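Local coordinates for protein proline dehydrogenase (PDB 4H6Q) that catalyses the FAD-dependent oxidation of L-proline to delta-1-pyrroline-5-carboxylate, the first step of proline breakdown to glutamate, at residues L136-H141 against D145-Q150; L184-R189 against F218-A223. One frame throughout, in Å; residues are numbered along the deposited sequence. Where two conformers were deposited one is given.

Contact 1. Residues L136-H141 against D145-Q150. With FAD (flavin-adenine dinucleotide), chain C.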
# COMPACT_ATOMS: atom_id res chain seq x y z
N LEU A 136 -1.61 -6.47 0.34
CA LEU A 136 -0.28 -6.98 0.68
C LEU A 136 0.74 -6.09 -0.02
O LEU A 136 0.94 -6.19 -1.25
CB LEU A 136 -0.11 -8.43 0.23
CG LEU A 136 -1.29 -9.35 0.64
CD1 LEU A 136 -1.11 -10.73 0.05
CD2 LEU A 136 -1.46 -9.43 2.17
N ASP A 137 1.39 -5.18 0.74
CA ASP A 137 2.43 -4.30 0.17
C ASP A 137 3.57 -5.18 -0.39
O ASP A 137 3.82 -6.31 0.07
CB ASP A 137 3.01 -3.41 1.26
CG ASP A 137 2.11 -2.25 1.65
OD1 ASP A 137 1.09 -1.96 0.99
OD2 ASP A 137 2.52 -1.59 2.68
N MET A 138 4.26 -4.67 -1.39
CA MET A 138 5.43 -5.38 -1.90
C MET A 138 6.72 -4.84 -1.30
O MET A 138 7.00 -3.63 -1.37
CB MET A 138 5.49 -5.37 -3.43
CG MET A 138 6.50 -6.42 -3.98
SD MET A 138 6.04 -8.15 -3.62
CE MET A 138 4.63 -8.39 -4.66
N GLU A 139 7.51 -5.71 -0.65
CA GLU A 139 8.75 -5.33 -0.03
C GLU A 139 9.92 -5.56 -0.99
O GLU A 139 9.73 -5.42 -2.20
CB GLU A 139 8.87 -6.02 1.36
CG GLU A 139 7.65 -5.63 2.26
CD GLU A 139 7.75 -6.21 3.65
OE1 GLU A 139 7.17 -7.31 3.89
OE2 GLU A 139 8.42 -5.58 4.52
N ASP A 140 11.12 -5.86 -0.50
CA ASP A 140 12.27 -5.92 -1.40
C ASP A 140 12.24 -7.21 -2.26
O ASP A 140 11.38 -8.07 -2.05
CB ASP A 140 13.56 -5.93 -0.57
CG ASP A 140 13.69 -7.22 0.21
OD1 ASP A 140 14.40 -8.14 -0.21
OD2 ASP A 140 12.99 -7.35 1.25
N HIS A 141 13.15 -7.33 -3.24
CA HIS A 141 12.95 -8.34 -4.29
C HIS A 141 13.00 -9.79 -3.80
O HIS A 141 12.46 -10.69 -4.47
CB HIS A 141 13.91 -8.14 -5.49
CG HIS A 141 15.27 -8.74 -5.28
ND1 HIS A 141 16.37 -8.01 -4.85
CD2 HIS A 141 15.73 -10.01 -5.46
CE1 HIS A 141 17.43 -8.81 -4.78
NE2 HIS A 141 17.06 -10.03 -5.12
N ASP A 145 8.52 -13.62 -4.77
CA ASP A 145 7.94 -14.94 -5.08
C ASP A 145 6.99 -15.41 -3.99
O ASP A 145 5.85 -15.83 -4.28
CB ASP A 145 9.07 -15.97 -5.32
CG ASP A 145 9.76 -15.75 -6.66
OD1 ASP A 145 11.00 -15.63 -6.72
OD2 ASP A 145 9.07 -15.69 -7.66
N VAL A 146 7.43 -15.39 -2.74
CA VAL A 146 6.58 -15.84 -1.66
C VAL A 146 5.34 -14.95 -1.49
O VAL A 146 4.23 -15.45 -1.26
CB VAL A 146 7.33 -15.99 -0.28
CG1 VAL A 146 7.93 -14.67 0.25
CG2 VAL A 146 6.42 -16.58 0.77
N THR A 147 5.48 -13.64 -1.65
CA THR A 147 4.30 -12.77 -1.55
C THR A 147 3.29 -13.08 -2.66
O THR A 147 2.09 -13.13 -2.40
CB THR A 147 4.69 -11.29 -1.59
OG1 THR A 147 5.56 -11.04 -0.47
CG2 THR A 147 3.49 -10.35 -1.51
N LEU A 148 3.74 -13.30 -3.89
CA LEU A 148 2.81 -13.63 -4.98
C LEU A 148 2.17 -15.02 -4.84
O LEU A 148 0.98 -15.20 -5.19
CB LEU A 148 3.48 -13.47 -6.36
CG LEU A 148 3.86 -12.02 -6.70
CD1 LEU A 148 4.47 -11.96 -8.11
CD2 LEU A 148 2.72 -11.00 -6.56
N GLU A 149 2.91 -15.99 -4.31
CA GLU A 149 2.35 -17.30 -3.98
C GLU A 149 1.27 -17.17 -2.90
O GLU A 149 0.16 -17.73 -3.02
CB GLU A 149 3.44 -18.24 -3.51
N GLN A 150 1.59 -16.44 -1.84
CA GLN A 150 0.65 -16.27 -0.74
C GLN A 150 -0.57 -15.45 -1.18
O GLN A 150 -1.72 -15.76 -0.80
CB GLN A 150 1.33 -15.65 0.47
CG GLN A 150 2.38 -16.57 1.09
CD GLN A 150 3.14 -15.96 2.25
OE1 GLN A 150 3.36 -14.76 2.32
NE2 GLN A 150 3.56 -16.82 3.19
PA FAD C . 8.99 9.98 -8.15
O1A FAD C . 9.44 9.91 -9.61
O2A FAD C . 9.92 9.47 -7.12
O5B FAD C . 8.59 11.35 -7.67
C5B FAD C . 7.64 12.10 -8.42
C4B FAD C . 7.35 13.46 -7.81
O4B FAD C . 6.51 13.24 -6.70
C3B FAD C . 8.54 14.14 -7.23
O3B FAD C . 9.32 14.85 -8.18
C2B FAD C . 7.90 15.01 -6.21
O2B FAD C . 7.21 16.09 -6.79
C1B FAD C . 6.90 14.06 -5.63
N9A FAD C . 7.42 13.23 -4.55
C8A FAD C . 7.49 11.84 -4.53
N7A FAD C . 8.02 11.39 -3.39
C5A FAD C . 8.27 12.51 -2.60
C6A FAD C . 8.81 12.69 -1.34
N6A FAD C . 9.21 11.58 -0.53
N1A FAD C . 8.93 13.95 -0.87
C2A FAD C . 8.55 15.02 -1.60
N3A FAD C . 8.03 14.90 -2.83
C4A FAD C . 7.88 13.68 -3.32
N1 FAD C . 6.69 0.95 -3.34
C2 FAD C . 6.97 -0.33 -2.97
O2 FAD C . 8.14 -0.81 -3.32
N3 FAD C . 6.08 -1.12 -2.29
C4 FAD C . 4.83 -0.64 -1.93
O4 FAD C . 3.97 -1.43 -1.25
C4X FAD C . 4.48 0.73 -2.30
N5 FAD C . 3.25 1.26 -1.97
C5X FAD C . 2.98 2.54 -2.38
C6 FAD C . 1.74 3.11 -2.07
C7 FAD C . 1.42 4.42 -2.51
C7M FAD C . 0.07 5.04 -2.18
C8 FAD C . 2.38 5.14 -3.26
C8M FAD C . 2.09 6.53 -3.76
C9 FAD C . 3.64 4.58 -3.54
C9A FAD C . 3.93 3.29 -3.12
N10 FAD C . 5.19 2.74 -3.45
C10 FAD C . 5.47 1.47 -3.03
C1' FAD C . 6.17 3.46 -4.24
C2' FAD C . 7.28 4.15 -3.50
O2' FAD C . 6.74 4.55 -2.25
C3' FAD C . 7.69 5.13 -4.63
O3' FAD C . 8.78 4.73 -5.40
C4' FAD C . 7.81 6.56 -4.28
O4' FAD C . 6.56 6.92 -3.80
C5' FAD C . 8.16 7.34 -5.54
O5' FAD C . 7.24 8.37 -5.70
P FAD C . 6.52 8.67 -7.09
O1P FAD C . 5.86 7.49 -7.87
O2P FAD C . 5.71 9.95 -6.76
O3P FAD C . 7.64 9.28 -8.08
O HOH W 1 6.58 -9.23 2.14
O HOH W 2 7.10 -8.42 -0.53
O HOH W 3 11.48 -13.44 -4.61
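M138 lays its thioether end over T147 and L148 of the helix. Its CG is anti to the backbone N (chi1 -165°), and the chain then bends at chi2 and chi3, which carries the sulfur and methyl to the helix. M138 CE lies 3.8 Å from L148 CD2, where the two side chains cross at about a right angle. The same methyl touches T147 CG2, and M138 SD sits alongside T147 CB and CG2; M138 and T147 run past each other in opposite directions. L136 CB makes a looser contact with T147 CG2, at 4.4 Å.

No direct hydrogen bond joins the two segments. Water links them instead. One water accepts from E139 N (2.7 Å) and donates to T147 OG1 (3.0 Å). A second donates to E139 OE1 and, weakly, to T147 OG1. A third joins H141 O to D145 N and OD1. T147 OG1 is also bonded to R143 O, one turn back.

The backbone of M138 faces the flavin. FAD N3 donates to M138 O at 2.8 Å, nearly straight at 169°, and M138 N donates a longer, more bent bond to FAD O4 (3.3 Å). With an alanine in place of M138, T147 CG2 and L148 CD2 would probably lose their thioether partner and a gap would open between loop and helix.

D137, probably an active-site residue, touches the bound tetrahydrofuroic acid. Its carboxylate makes salt bridges with K100 and R189 and a hydrogen bond with Y280. This loop follows strand 133-136 of the beta8-alpha8 barrel. Its chemistry is divided: apolar and water-mediated contacts meet the helix, while the backbone N and O of M138 bond to O4 and N3 of the flavin.

Contact 2. Residues L184-R189 against F218-A223. With FAD (flavin-adenine dinucleotide), chain C.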
# COMPACT_ATOMS: atom_id res chain seq x y z
N LEU A 184 -6.80 -14.49 -11.79
CA LEU A 184 -7.38 -14.15 -10.51
C LEU A 184 -8.21 -12.85 -10.58
O LEU A 184 -8.84 -12.48 -9.58
CB LEU A 184 -6.25 -13.91 -9.46
CG LEU A 184 -5.40 -15.16 -9.19
CD1 LEU A 184 -4.27 -14.75 -8.23
CD2 LEU A 184 -6.18 -16.30 -8.59
N ARG A 185 -8.17 -12.14 -11.72
CA ARG A 185 -8.80 -10.80 -11.88
C ARG A 185 -8.41 -9.90 -10.71
O ARG A 185 -9.27 -9.31 -10.04
CB ARG A 185 -10.36 -10.93 -11.97
CG ARG A 185 -10.90 -11.99 -12.94
CD ARG A 185 -10.76 -11.47 -14.33
NE ARG A 185 -11.14 -10.06 -14.44
CZ ARG A 185 -12.39 -9.58 -14.45
NH1 ARG A 185 -13.45 -10.37 -14.33
NH2 ARG A 185 -12.58 -8.26 -14.56
N PRO A 186 -7.11 -9.76 -10.43
CA PRO A 186 -6.71 -9.17 -9.14
C PRO A 186 -6.70 -7.67 -9.09
O PRO A 186 -6.45 -7.00 -10.12
CB PRO A 186 -5.29 -9.68 -8.98
CG PRO A 186 -4.78 -9.65 -10.43
CD PRO A 186 -5.95 -10.14 -11.28
N ASN A 187 -6.97 -7.14 -7.90
CA ASN A 187 -6.77 -5.71 -7.59
C ASN A 187 -5.26 -5.54 -7.33
O ASN A 187 -4.73 -6.12 -6.36
CB ASN A 187 -7.60 -5.42 -6.33
CG ASN A 187 -7.48 -3.99 -5.85
OD1 ASN A 187 -6.36 -3.49 -5.72
ND2 ASN A 187 -8.59 -3.32 -5.56
N ILE A 188 -4.59 -4.74 -8.17
CA ILE A 188 -3.14 -4.49 -8.01
C ILE A 188 -2.84 -3.01 -8.03
O ILE A 188 -3.34 -2.27 -8.92
CB ILE A 188 -2.32 -5.24 -9.10
CG1 ILE A 188 -2.57 -6.74 -9.03
CG2 ILE A 188 -0.81 -4.98 -8.85
CD1 ILE A 188 -1.72 -7.59 -10.02
N ARG A 189 -2.03 -2.57 -7.05
CA ARG A 189 -1.46 -1.23 -6.99
C ARG A 189 -0.13 -1.22 -7.78
O ARG A 189 0.74 -2.05 -7.49
CB ARG A 189 -1.19 -0.89 -5.53
CG ARG A 189 -0.58 0.54 -5.34
CD ARG A 189 0.13 0.69 -3.98
NE ARG A 189 -0.85 0.53 -2.91
CZ ARG A 189 -0.59 0.01 -1.70
NH1 ARG A 189 -1.63 -0.18 -0.86
NH2 ARG A 189 0.67 -0.25 -1.33
N PHE A 218 -1.39 0.26 -17.95
CA PHE A 218 -2.18 0.15 -19.17
C PHE A 218 -2.59 -1.31 -19.41
O PHE A 218 -3.73 -1.60 -19.81
CB PHE A 218 -1.40 0.67 -20.38
CG PHE A 218 -1.12 2.15 -20.34
CD1 PHE A 218 -1.71 2.99 -19.39
CD2 PHE A 218 -0.21 2.71 -21.25
CE1 PHE A 218 -1.41 4.38 -19.37
CE2 PHE A 218 0.09 4.10 -21.23
CZ PHE A 218 -0.51 4.92 -20.30
N GLN A 219 -1.68 -2.26 -19.16
CA GLN A 219 -2.01 -3.67 -19.36
C GLN A 219 -3.05 -4.14 -18.34
O GLN A 219 -3.93 -4.96 -18.66
CB GLN A 219 -0.75 -4.56 -19.28
CG GLN A 219 0.18 -4.45 -20.50
CD GLN A 219 -0.51 -4.87 -21.77
OE1 GLN A 219 -0.98 -6.02 -21.89
NE2 GLN A 219 -0.60 -3.96 -22.73
N HIS A 220 -2.95 -3.65 -17.11
CA HIS A 220 -3.90 -4.05 -16.09
C HIS A 220 -5.31 -3.51 -16.43
O HIS A 220 -6.31 -4.24 -16.30
CB HIS A 220 -3.49 -3.61 -14.67
CG HIS A 220 -3.88 -4.60 -13.62
ND1 HIS A 220 -3.52 -5.94 -13.71
CD2 HIS A 220 -4.56 -4.45 -12.45
CE1 HIS A 220 -3.96 -6.56 -12.61
NE2 HIS A 220 -4.58 -5.68 -11.84
N LEU A 221 -5.36 -2.25 -16.88
CA LEU A 221 -6.64 -1.66 -17.27
C LEU A 221 -7.23 -2.36 -18.49
O LEU A 221 -8.46 -2.60 -18.56
CB LEU A 221 -6.46 -0.18 -17.57
CG LEU A 221 -6.17 0.70 -16.34
CD1 LEU A 221 -5.81 2.10 -16.82
CD2 LEU A 221 -7.40 0.75 -15.39
N LYS A 222 -6.40 -2.71 -19.46
CA LYS A 222 -6.93 -3.37 -20.66
C LYS A 222 -7.47 -4.75 -20.30
O LYS A 222 -8.41 -5.26 -20.96
CB LYS A 222 -5.85 -3.50 -21.76
CG LYS A 222 -5.53 -2.21 -22.49
CD LYS A 222 -4.41 -2.46 -23.52
CE LYS A 222 -3.80 -1.16 -23.98
NZ LYS A 222 -2.91 -1.31 -25.15
N ALA A 223 -6.86 -5.37 -19.28
CA ALA A 223 -7.28 -6.69 -18.82
C ALA A 223 -8.58 -6.61 -18.02
O ALA A 223 -9.17 -7.64 -17.67
CB ALA A 223 -6.16 -7.36 -17.98
PA FAD C . 8.99 9.98 -8.15
O1A FAD C . 9.44 9.91 -9.61
O2A FAD C . 9.92 9.47 -7.12
O5B FAD C . 8.59 11.35 -7.67
C5B FAD C . 7.64 12.10 -8.42
C4B FAD C . 7.35 13.46 -7.81
O4B FAD C . 6.51 13.24 -6.70
C3B FAD C . 8.54 14.14 -7.23
O3B FAD C . 9.32 14.85 -8.18
C2B FAD C . 7.90 15.01 -6.21
O2B FAD C . 7.21 16.09 -6.79
C1B FAD C . 6.90 14.06 -5.63
N9A FAD C . 7.42 13.23 -4.55
C8A FAD C . 7.49 11.84 -4.53
N7A FAD C . 8.02 11.39 -3.39
C5A FAD C . 8.27 12.51 -2.60
C6A FAD C . 8.81 12.69 -1.34
N6A FAD C . 9.21 11.58 -0.53
N1A FAD C . 8.93 13.95 -0.87
C2A FAD C . 8.55 15.02 -1.60
N3A FAD C . 8.03 14.90 -2.83
C4A FAD C . 7.88 13.68 -3.32
N1 FAD C . 6.69 0.95 -3.34
C2 FAD C . 6.97 -0.33 -2.97
O2 FAD C . 8.14 -0.81 -3.32
N3 FAD C . 6.08 -1.12 -2.29
C4 FAD C . 4.83 -0.64 -1.93
O4 FAD C . 3.97 -1.43 -1.25
C4X FAD C . 4.48 0.73 -2.30
N5 FAD C . 3.25 1.26 -1.97
C5X FAD C . 2.98 2.54 -2.38
C6 FAD C . 1.74 3.11 -2.07
C7 FAD C . 1.42 4.42 -2.51
C7M FAD C . 0.07 5.04 -2.18
C8 FAD C . 2.38 5.14 -3.26
C8M FAD C . 2.09 6.53 -3.76
C9 FAD C . 3.64 4.58 -3.54
C9A FAD C . 3.93 3.29 -3.12
N10 FAD C . 5.19 2.74 -3.45
C10 FAD C . 5.47 1.47 -3.03
C1' FAD C . 6.17 3.46 -4.24
C2' FAD C . 7.28 4.15 -3.50
O2' FAD C . 6.74 4.55 -2.25
C3' FAD C . 7.69 5.13 -4.63
O3' FAD C . 8.78 4.73 -5.40
C4' FAD C . 7.81 6.56 -4.28
O4' FAD C . 6.56 6.92 -3.80
C5' FAD C . 8.16 7.34 -5.54
O5' FAD C . 7.24 8.37 -5.70
P FAD C . 6.52 8.67 -7.09
O1P FAD C . 5.86 7.49 -7.87
O2P FAD C . 5.71 9.95 -6.76
O3P FAD C . 7.64 9.28 -8.08
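The backbones stay well apart, with CA atoms 8.1 Å from each other at I188 and H220 and 8.2 Å at R185 and A223. The H220 side chain reaches across between them. Its NE2 donates to P186 O at 2.9 Å, with a bent N-H...O angle of 140°. The donor lies 30° off the carbonyl plane. P186 CG reaches the edge of the same imidazole, in its plane, 3.9 Å from H220 CE1. The I188 and H220 side chains cross at about a right angle. I188 CG1 stands beside the backbone N (chi1 -59°), and CD1 follows on to within 3.6 Å of H220 CE1. The CB of I188 lies as close to H220 NE2. H220 ND1 is hydrogen-bonded to R178, and with NE2 on P186 O the ring is held at both nitrogens, which fixes its rotation.

These segments belong to a beta-alpha-beta unit of the barrel, in which helix 206-222 connects strand 188-191 to strand 227-230. H220 and I188 pack the helix against the outside of the strand.

R189 points away from the helix, into the barrel. Its NH2 donates to FAD N5 at 3.1 Å, and R189 CD lies 3.5 Å from FAD C6. S98 and Q257 hold R189 NH1 and NE. R189 binds FAD and is probably an active-site residue.

How the contacts relate
Contact 1 comes first along the chain and closes before contact 2 opens; their centres are about 17 Å apart. Both belong to the same eight-stranded parallel barrel. Contact 1 joins the loop after strand 133-136 to helix 144-158, and contact 2 joins strand 188-191 and its approach to helix 206-222. Strand 163-168 stands between the two strands in the sheet. Helix 144-158 reaches both regions, since its F151 touches L136 and P186. The contacts meet at the barrel interior, through the D137-R189 pair. Both also hold the flavin, so a loop-helix contact and a strand-helix contact bring neighbouring groups to one active site.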